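Local coordinates for protein beta subunit of photoactivated adenylyl cyclase (Beggiatoa sp. PS, PDB 5M2A) that probably makes cyclic AMP from ATP in response to blue light, sensed by a flavin-binding BLUF domain coupled to an adenylyl cyclase domain, at residues A[38-42]-A[89-95]. Numbering follows the deposited sequence. Where two conformers were deposited one is given.
Sequences NITGV and RMFPNWA
A loop packs here against an inner strand of the ferredoxin-like BLUF sheet: residues 89-95, which lead into strand 97-100, lie beside the beginning of strand 40-46, its parallel neighbour. Asn38, in the link from helix 20-36, is left-handed helical (phi/psi 55/40), a conformation asparagine tolerates better than most residues other than glycine; residues 40-42 are extended. Phe91 to Trp94 form a type I turn closed by Trp94 N to Phe91 O (3.1 Å), with Pro92 (phi -62°) suited to its second position. The turn presents Trp94 O to Gly41 N at 3.0 Å, and Thr40 and Ala95 lie closest in register, CA to CA 4.1 Å. Gly41 (phi/psi 164/-171) has a backbone at which a CB would collide with the preceding carbonyl oxygen. The side chain of Ile39, its CB directed away from the loop, comes to about 6 Å from the bound FMN. Val42 (m) points toward the loop and sets CG1 over the face of the Phe91 ring, a CH-pi contact 3.8 Å from the centroid, and CG1 also meets the Trp94 edge, 3.3 Å from CE3. Pro111 of the second subunit packs on Val42 and Phe91, so this apolar cluster reaches the dimer interface. Arg89, with chi2 and chi3 trans, is long enough to span the gap. Glu55 accepts the backbone NH groups of Met90 and Phe91 and also bonds Thr40 OG1. Thr40 (p) turns that hydroxyl to Arg89, whose NH1 donates to OG1 at 2.9 Å, and Arg89 NH2 makes a very short 2.5 Å hydrogen bond to Asn38 O.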
ATOM      1  N   ASN A  38      22.618 -28.917 -16.950  1.00 53.59           N
ATOM      2  CA  ASN A  38      21.371 -29.683 -16.933  1.00 57.72           C
ATOM      3  C   ASN A  38      20.188 -28.796 -16.541  1.00 54.19           C
ATOM      4  O   ASN A  38      19.303 -29.197 -15.783  1.00 54.41           O
ATOM      5  CB  ASN A  38      21.486 -30.895 -16.006  1.00 67.33           C
ATOM      6  CG  ASN A  38      20.485 -31.987 -16.339  1.00 80.26           C
ATOM      7  OD1 ASN A  38      20.032 -32.106 -17.478  1.00 86.50           O
ATOM      8  ND2 ASN A  38      20.137 -32.793 -15.341  1.00 83.17           N
ATOM      9  N   ILE A  39      20.179 -27.567 -17.059  1.00 49.46           N
ATOM     10  CA  ILE A  39      19.095 -26.617 -16.823  1.00 43.55           C
ATOM     11  C   ILE A  39      18.188 -26.606 -18.042  1.00 40.35           C
ATOM     12  O   ILE A  39      18.658 -26.684 -19.186  1.00 41.21           O
ATOM     13  CB  ILE A  39      19.639 -25.204 -16.520  1.00 43.26           C
ATOM     14  CG1 ILE A  39      20.413 -25.205 -15.202  1.00 52.83           C
ATOM     15  CG2 ILE A  39      18.508 -24.167 -16.461  1.00 38.02           C
ATOM     16  CD1 ILE A  39      21.001 -23.863 -14.833  1.00 55.20           C
ATOM     17  N   THR A  40      16.883 -26.539 -17.802  1.00 40.53           N
ATOM     18  CA  THR A  40      15.905 -26.390 -18.862  1.00 38.22           C
ATOM     19  C   THR A  40      14.996 -25.211 -18.537  1.00 33.85           C
ATOM     20  O   THR A  40      14.938 -24.738 -17.398  1.00 33.58           O
ATOM     21  CB  THR A  40      15.081 -27.669 -19.050  1.00 38.33           C
ATOM     22  OG1 THR A  40      14.507 -28.067 -17.802  1.00 40.65           O
ATOM     23  CG2 THR A  40      15.958 -28.803 -19.599  1.00 39.02           C
ATOM     24  N   GLY A  41      14.300 -24.722 -19.550  1.00 32.63           N
ATOM     25  CA  GLY A  41      13.358 -23.644 -19.331  1.00 30.62           C
ATOM     26  C   GLY A  41      12.949 -22.967 -20.617  1.00 29.95           C
ATOM     27  O   GLY A  41      13.228 -23.436 -21.722  1.00 30.95           O
ATOM     28  N   VAL A  42      12.238 -21.850 -20.445  1.00 31.27           N
ATOM     29  CA  VAL A  42      11.707 -21.069 -21.550  0.50 29.48           C
ATOM     30  C   VAL A  42      11.928 -19.598 -21.263  1.00 27.62           C
ATOM     31  O   VAL A  42      11.883 -19.157 -20.107  1.00 26.42           O
ATOM     32  CB  VAL A  42      10.201 -21.332 -21.803  0.50 29.44           C
ATOM     33  CG1 VAL A  42       9.981 -22.744 -22.253  0.50 33.60           C
ATOM     34  CG2 VAL A  42       9.387 -21.049 -20.555  0.50 25.68           C
ATOM     35  N   ARG A  89      10.480 -32.069 -14.467  1.00 51.83           N
ATOM     36  CA  ARG A  89      10.777 -30.885 -15.257  1.00 44.31           C
ATOM     37  C   ARG A  89       9.565 -30.501 -16.091  1.00 41.32           C
ATOM     38  O   ARG A  89       8.855 -31.361 -16.618  1.00 42.71           O
ATOM     39  CB  ARG A  89      11.971 -31.136 -16.175  1.00 45.74           C
ATOM     40  CG  ARG A  89      13.309 -31.172 -15.467  1.00 50.22           C
ATOM     41  CD  ARG A  89      14.427 -31.471 -16.453  1.00 50.53           C
ATOM     42  NE  ARG A  89      15.707 -31.655 -15.778  1.00 51.31           N
ATOM     43  CZ  ARG A  89      16.588 -30.684 -15.570  1.00 49.34           C
ATOM     44  NH1 ARG A  89      16.327 -29.449 -15.981  1.00 43.98           N
ATOM     45  NH2 ARG A  89      17.727 -30.947 -14.946  1.00 51.05           N
ATOM     46  N   MET A  90       9.333 -29.196 -16.210  1.00 36.91           N
ATOM     47  CA  MET A  90       8.248 -28.707 -17.046  1.00 37.22           C
ATOM     48  C   MET A  90       8.610 -28.729 -18.528  1.00 36.15           C
ATOM     49  O   MET A  90       7.735 -28.948 -19.374  1.00 34.93           O
ATOM     50  CB  MET A  90       7.873 -27.287 -16.614  1.00 40.61           C
ATOM     51  CG  MET A  90       6.421 -26.945 -16.806  1.00 49.03           C
ATOM     52  SD  MET A  90       6.025 -25.326 -16.119  1.00 55.36           S
ATOM     53  CE  MET A  90       4.235 -25.427 -16.137  1.00 59.91           C
ATOM     54  N   PHE A  91       9.881 -28.514 -18.860  1.00 34.75           N
ATOM     55  CA  PHE A  91      10.341 -28.420 -20.245  1.00 36.14           C
ATOM     56  C   PHE A  91      11.588 -29.277 -20.418  1.00 36.53           C
ATOM     57  O   PHE A  91      12.672 -28.774 -20.733  1.00 35.52           O
ATOM     58  CB  PHE A  91      10.601 -26.961 -20.620  1.00 36.95           C
ATOM     59  CG  PHE A  91       9.470 -26.055 -20.261  1.00 37.03           C
ATOM     60  CD1 PHE A  91       8.324 -26.022 -21.038  1.00 38.10           C
ATOM     61  CD2 PHE A  91       9.533 -25.259 -19.134  1.00 37.43           C
ATOM     62  CE1 PHE A  91       7.271 -25.195 -20.707  1.00 34.25           C
ATOM     63  CE2 PHE A  91       8.478 -24.430 -18.797  1.00 38.49           C
ATOM     64  CZ  PHE A  91       7.344 -24.401 -19.589  1.00 38.26           C
ATOM     65  N   PRO A  92      11.453 -30.594 -20.257  1.00 36.91           N
ATOM     66  CA  PRO A  92      12.640 -31.462 -20.223  1.00 40.23           C
ATOM     67  C   PRO A  92      13.464 -31.446 -21.499  1.00 44.96           C
ATOM     68  O   PRO A  92      14.641 -31.820 -21.458  1.00 41.59           O
ATOM     69  CB  PRO A  92      12.045 -32.854 -19.971  1.00 47.24           C
ATOM     70  CG  PRO A  92      10.664 -32.771 -20.532  1.00 39.66           C
ATOM     71  CD  PRO A  92      10.200 -31.366 -20.253  1.00 37.18           C
ATOM     72  N   ASN A  93      12.890 -31.028 -22.627  1.00 40.73           N
ATOM     73  CA  ASN A  93      13.571 -31.098 -23.912  1.00 43.83           C
ATOM     74  C   ASN A  93      14.154 -29.765 -24.359  1.00 39.04           C
ATOM     75  O   ASN A  93      14.754 -29.699 -25.435  1.00 42.29           O
ATOM     76  CB  ASN A  93      12.613 -31.620 -24.989  1.00 46.05           C
ATOM     77  CG  ASN A  93      12.005 -32.961 -24.630  1.00 47.04           C
ATOM     78  OD1 ASN A  93      12.708 -33.897 -24.252  1.00 54.02           O
ATOM     79  ND2 ASN A  93      10.686 -33.054 -24.736  1.00 49.80           N
ATOM     80  N   TRP A  94      13.995 -28.704 -23.569  1.00 37.36           N
ATOM     81  CA  TRP A  94      14.433 -27.365 -23.955  1.00 36.53           C
ATOM     82  C   TRP A  94      15.470 -26.870 -22.955  1.00 37.80           C
ATOM     83  O   TRP A  94      15.113 -26.463 -21.849  1.00 35.65           O
ATOM     84  CB  TRP A  94      13.256 -26.402 -24.014  1.00 34.47           C
ATOM     85  CG  TRP A  94      12.190 -26.757 -25.004  1.00 34.41           C
ATOM     86  CD1 TRP A  94      12.314 -27.558 -26.100  1.00 39.33           C
ATOM     87  CD2 TRP A  94      10.829 -26.311 -24.982  1.00 32.99           C
ATOM     88  NE1 TRP A  94      11.108 -27.641 -26.766  1.00 36.65           N
ATOM     89  CE2 TRP A  94      10.182 -26.882 -26.097  1.00 34.87           C
ATOM     90  CE3 TRP A  94      10.093 -25.488 -24.125  1.00 31.27           C
ATOM     91  CZ2 TRP A  94       8.833 -26.653 -26.377  1.00 38.56           C
ATOM     92  CZ3 TRP A  94       8.752 -25.259 -24.407  1.00 38.00           C
ATOM     93  CH2 TRP A  94       8.139 -25.839 -25.522  1.00 38.74           C
ATOM     94  N   ALA A  95      16.747 -26.891 -23.342  1.00 38.52           N
ATOM     95  CA  ALA A  95      17.772 -26.246 -22.526  1.00 41.24           C
ATOM     96  C   ALA A  95      17.404 -24.787 -22.268  1.00 41.01           C
ATOM     97  O   ALA A  95      17.468 -24.301 -21.130  1.00 38.32           O
ATOM     98  CB  ALA A  95      19.130 -26.353 -23.219  1.00 44.27           C
TER